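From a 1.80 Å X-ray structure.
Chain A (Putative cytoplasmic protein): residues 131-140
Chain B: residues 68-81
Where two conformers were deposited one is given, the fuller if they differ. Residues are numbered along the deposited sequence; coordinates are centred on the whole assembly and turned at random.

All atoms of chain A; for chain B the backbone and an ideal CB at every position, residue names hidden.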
# COMPACT_ATOMS: atom_id res chain seq x y z
N HIS A 131 25.94 -6.91 1.75
CA HIS A 131 24.75 -6.37 2.41
C HIS A 131 24.44 -4.93 2.00
O HIS A 131 25.30 -4.21 1.49
CB HIS A 131 24.89 -6.48 3.93
CG HIS A 131 26.05 -5.73 4.51
ND1 HIS A 131 27.28 -6.31 4.72
CD2 HIS A 131 26.15 -4.46 4.97
CE1 HIS A 131 28.09 -5.42 5.27
NE2 HIS A 131 27.43 -4.29 5.44
N GLY A 132 23.20 -4.51 2.23
CA GLY A 132 22.81 -3.13 1.96
C GLY A 132 21.73 -2.99 0.89
O GLY A 132 21.13 -1.92 0.77
N TRP A 133 21.48 -4.05 0.14
CA TRP A 133 20.40 -4.04 -0.87
C TRP A 133 19.16 -4.74 -0.35
O TRP A 133 19.25 -5.77 0.32
CB TRP A 133 20.81 -4.72 -2.17
CG TRP A 133 21.70 -3.91 -3.06
CD1 TRP A 133 21.88 -2.55 -3.06
CD2 TRP A 133 22.51 -4.43 -4.11
NE1 TRP A 133 22.76 -2.20 -4.07
CE2 TRP A 133 23.17 -3.34 -4.72
CE3 TRP A 133 22.75 -5.72 -4.60
CZ2 TRP A 133 24.06 -3.50 -5.79
CZ3 TRP A 133 23.64 -5.89 -5.67
CH2 TRP A 133 24.28 -4.77 -6.25
N SER A 134 18.02 -4.18 -0.70
CA SER A 134 16.75 -4.61 -0.15
C SER A 134 16.05 -5.65 -1.02
O SER A 134 15.01 -6.17 -0.61
CB SER A 134 15.86 -3.39 0.02
OG SER A 134 16.37 -2.57 1.06
N ASN A 135 16.60 -5.93 -2.19
CA ASN A 135 15.95 -6.82 -3.15
C ASN A 135 16.79 -8.06 -3.51
O ASN A 135 16.36 -8.88 -4.32
CB ASN A 135 15.61 -6.05 -4.45
CG ASN A 135 16.88 -5.68 -5.23
OD1 ASN A 135 17.84 -5.14 -4.65
ND2 ASN A 135 16.91 -6.02 -6.51
N ALA A 136 17.99 -8.16 -2.93
CA ALA A 136 18.94 -9.20 -3.34
C ALA A 136 20.12 -9.27 -2.38
O ALA A 136 20.40 -8.32 -1.66
CB ALA A 136 19.45 -8.96 -4.78
N ARG A 137 20.81 -10.41 -2.40
CA ARG A 137 21.98 -10.63 -1.56
C ARG A 137 23.26 -10.33 -2.34
O ARG A 137 24.36 -10.43 -1.81
CB ARG A 137 22.03 -12.10 -1.09
CG ARG A 137 21.05 -12.51 0.01
CD ARG A 137 21.38 -11.85 1.29
NE ARG A 137 20.63 -10.60 1.32
CZ ARG A 137 20.98 -9.52 1.99
NH1 ARG A 137 22.09 -9.47 2.70
NH2 ARG A 137 20.20 -8.46 1.90
N GLY A 138 23.12 -10.00 -3.61
CA GLY A 138 24.31 -9.83 -4.44
C GLY A 138 23.98 -9.57 -5.88
O GLY A 138 22.83 -9.25 -6.21
N HIS A 139 24.99 -9.71 -6.73
CA HIS A 139 24.87 -9.36 -8.14
C HIS A 139 25.78 -10.31 -8.91
O HIS A 139 26.79 -10.79 -8.36
CB HIS A 139 25.30 -7.91 -8.38
CG HIS A 139 24.79 -7.33 -9.67
ND1 HIS A 139 23.46 -7.06 -9.88
CD2 HIS A 139 25.44 -6.99 -10.81
CE1 HIS A 139 23.30 -6.56 -11.10
NE2 HIS A 139 24.49 -6.52 -11.69
N VAL A 140 25.41 -10.59 -10.16
CA VAL A 140 26.20 -11.44 -11.06
C VAL A 140 26.28 -10.70 -12.39
O VAL A 140 25.24 -10.28 -12.92
CB VAL A 140 25.51 -12.79 -11.41
CG1 VAL A 140 26.54 -13.78 -12.04
CG2 VAL A 140 24.81 -13.41 -10.23
N UNK B 68 15.93 5.24 4.29
CA UNK B 68 16.35 5.18 2.89
C UNK B 68 16.66 3.74 2.55
O UNK B 68 17.58 3.16 3.13
CB UNK B 68 17.56 6.08 2.63
N UNK B 69 15.89 3.18 1.61
CA UNK B 69 16.10 1.82 1.15
C UNK B 69 16.71 1.82 -0.26
O UNK B 69 16.30 2.60 -1.12
CB UNK B 69 14.78 1.04 1.17
N UNK B 70 17.65 0.91 -0.48
CA UNK B 70 18.38 0.83 -1.75
C UNK B 70 18.36 -0.61 -2.28
O UNK B 70 18.12 -1.55 -1.54
CB UNK B 70 19.82 1.31 -1.57
N UNK B 71 18.57 -0.76 -3.59
CA UNK B 71 18.61 -2.08 -4.19
C UNK B 71 19.39 -2.07 -5.48
O UNK B 71 19.94 -1.04 -5.88
CB UNK B 71 17.19 -2.60 -4.44
N UNK B 72 19.47 -3.23 -6.12
CA UNK B 72 20.21 -3.36 -7.39
C UNK B 72 19.35 -2.99 -8.60
O UNK B 72 19.78 -3.13 -9.76
CB UNK B 72 20.73 -4.79 -7.55
N UNK B 73 18.13 -2.56 -8.32
CA UNK B 73 17.24 -1.98 -9.32
C UNK B 73 16.84 -0.57 -8.86
O UNK B 73 16.89 -0.26 -7.66
CB UNK B 73 16.01 -2.86 -9.53
N UNK B 74 16.44 0.27 -9.82
CA UNK B 74 16.05 1.66 -9.52
C UNK B 74 14.71 1.76 -8.80
O UNK B 74 13.64 1.44 -9.36
CB UNK B 74 15.99 2.47 -10.81
N UNK B 75 14.75 2.20 -7.54
CA UNK B 75 13.54 2.40 -6.75
C UNK B 75 13.92 2.98 -5.40
O UNK B 75 15.04 2.76 -4.92
CB UNK B 75 12.77 1.09 -6.58
N UNK B 76 13.00 3.72 -4.82
CA UNK B 76 13.13 4.14 -3.44
C UNK B 76 12.57 3.10 -2.48
O UNK B 76 12.71 3.23 -1.25
CB UNK B 76 12.43 5.48 -3.23
N UNK B 77 11.90 2.08 -3.02
CA UNK B 77 11.23 1.05 -2.19
C UNK B 77 10.31 1.63 -1.07
O UNK B 77 10.30 1.12 0.06
CB UNK B 77 12.30 0.16 -1.55
N UNK B 78 9.53 2.67 -1.40
CA UNK B 78 8.63 3.30 -0.44
C UNK B 78 7.60 2.29 0.08
O UNK B 78 7.34 2.24 1.27
CB UNK B 78 7.93 4.50 -1.08
N UNK B 79 7.07 1.48 -0.83
CA UNK B 79 6.03 0.50 -0.48
C UNK B 79 6.61 -0.44 0.59
O UNK B 79 5.94 -0.81 1.54
CB UNK B 79 5.56 -0.28 -1.71
N UNK B 80 7.88 -0.82 0.40
CA UNK B 80 8.57 -1.73 1.31
C UNK B 80 8.71 -1.20 2.74
O UNK B 80 8.71 -1.98 3.72
CB UNK B 80 9.96 -2.04 0.75
N UNK B 81 8.90 0.12 2.86
CA UNK B 81 9.00 0.74 4.19
C UNK B 81 7.72 0.43 5.00
O UNK B 81 7.79 0.09 6.19
CB UNK B 81 9.21 2.25 4.07

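Position 68 has no atom of chain A within 5.5 Å of its ideal CB, so almost any side chain would suit; it is Lys B68, which makes no contact here. At 69 the CB points sideways, 3.9 Å from Ser A134 OG, and sets no strict demand on what lies beyond. The residue is Tyr B69, whose CB lies 4.0 Å from Ser A134 OG.

Position 70 contributes chiefly through its backbone: its carbonyl O accepts a hydrogen bond from Ser A134 N (2.8 Å, 143° at the hydrogen) and receives a CA-H contact from Trp A133 CA at 3.4 Å. Its CB points sideways, 4.2 Å from Gly A132 O, which leaves many side chains possible, with a donor able to profit from the Gly A132 carbonyl directly or through water. The residue is Asn B70, and water 2 donates to Gly A132 O (2.8 Å) while accepting a weak bond from Asn B70 ND2 (3.4 Å).

Position 71 is the most constrained. An ideal CB would lie 2.6 Å from Asn A135 OD1, a clash, so glycine is indicated. Gly B71 indeed brings its CA to 3.2 Å from Asn A135 OD1 and 3.5 Å from Trp A133 CD1.

At 72 the backbone N donates to Asn A135 OD1 (2.9 Å, 161°). The CB points toward chain A, 3.6 Å from Trp A133 CZ3, with the amide of Asn A135 and the imidazole of His A139 nearby. A small side chain fits, and one carrying an acceptor could use the amide; serine suits best, and alanine would fit but leave the amide unanswered, while a branch at CB would run into the Trp A133 ring or the amide. Ser B72, with chi1 in p, takes a hydrogen bond from Asn A135 ND2 on its OG (3.0 Å, 161°), so both ends of that amide are engaged. Its CB sits 3.6 Å from the centroid of the Trp A133 six-membered ring, 9° off the normal, a CH-pi contact over the face. Water 3 links Ser B72 OG (2.8 Å) to Gly A138 O (2.9 Å).

At 73 the sideways CB is 4.5 Å from Asn A135 ND2, allowing many side chains; Ile B73 places CG1 3.8 Å from that ND2.

Positions 74, 75 and 76 are out of reach and unconstrained by chain A: Ser B74, Ser B75 and Asp B76.

Position 77 has positive phi (50°), which glycine or asparagine would readily adopt, yet its CB points toward chain A, where an extended side chain could pack. Phe B77 does so, its CZ 4.1 Å from Asn A135 CB.

Positions 78, 79 and 81 are distant: Asn B78, Thr B79 and Lys B81. At 80 the CB points toward chain A but is remote, calling for length; Met B80 places SD 3.7 Å from Ser A134 CB.

Chain B (68-81) KYNGSISSDFNTMK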
# COMPACT_ATOMS: atom_id res chain seq x y z
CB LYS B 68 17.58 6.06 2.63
CG LYS B 68 17.40 7.53 3.07
CD LYS B 68 16.26 8.24 2.34
CE LYS B 68 15.76 9.43 3.15
NZ LYS B 68 15.35 10.58 2.30
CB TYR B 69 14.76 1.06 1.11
CG TYR B 69 14.24 0.54 2.43
CD1 TYR B 69 12.95 -0.03 2.51
CD2 TYR B 69 15.03 0.57 3.60
CE1 TYR B 69 12.45 -0.54 3.72
CE2 TYR B 69 14.53 0.06 4.82
CZ TYR B 69 13.25 -0.50 4.86
OH TYR B 69 12.77 -1.02 6.06
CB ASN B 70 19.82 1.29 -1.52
CG ASN B 70 19.90 2.72 -1.00
OD1 ASN B 70 19.65 3.67 -1.75
ND2 ASN B 70 20.23 2.88 0.30
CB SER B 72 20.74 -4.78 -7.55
OG SER B 72 19.66 -5.70 -7.59
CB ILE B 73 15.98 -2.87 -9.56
CG1 ILE B 73 15.19 -3.08 -8.27
CG2 ILE B 73 16.39 -4.22 -10.18
CD1 ILE B 73 13.78 -3.69 -8.51
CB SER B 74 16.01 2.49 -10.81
OG SER B 74 15.61 3.82 -10.54
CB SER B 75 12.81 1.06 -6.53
OG SER B 75 11.56 1.25 -5.88
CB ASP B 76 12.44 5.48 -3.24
CG ASP B 76 13.19 6.62 -3.90
OD1 ASP B 76 14.41 6.52 -4.05
OD2 ASP B 76 12.55 7.63 -4.25
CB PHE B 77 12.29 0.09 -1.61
CG PHE B 77 13.02 -0.70 -2.68
CD1 PHE B 77 12.41 -1.81 -3.28
CD2 PHE B 77 14.31 -0.33 -3.08
CE1 PHE B 77 13.10 -2.54 -4.27
CE2 PHE B 77 14.99 -1.07 -4.07
CZ PHE B 77 14.37 -2.17 -4.66
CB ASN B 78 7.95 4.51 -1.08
CG ASN B 78 8.91 5.66 -1.26
OD1 ASN B 78 9.71 5.94 -0.37
ND2 ASN B 78 8.84 6.33 -2.41
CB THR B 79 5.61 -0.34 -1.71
OG1 THR B 79 5.20 0.52 -2.78
CG2 THR B 79 4.42 -1.31 -1.37
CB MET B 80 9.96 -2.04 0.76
CG MET B 80 10.64 -3.16 1.48
SD MET B 80 12.24 -3.59 0.74
CE MET B 80 11.68 -4.60 -0.64
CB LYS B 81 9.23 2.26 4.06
CG LYS B 81 10.52 2.59 3.31
CD LYS B 81 10.63 4.06 2.93
CE LYS B 81 11.77 4.23 1.92
NZ LYS B 81 11.90 5.69 1.53
O HOH W 1 18.50 -0.87 1.31
O HOH W 2 21.63 0.47 2.17
O HOH W 3 21.22 -7.92 -8.28
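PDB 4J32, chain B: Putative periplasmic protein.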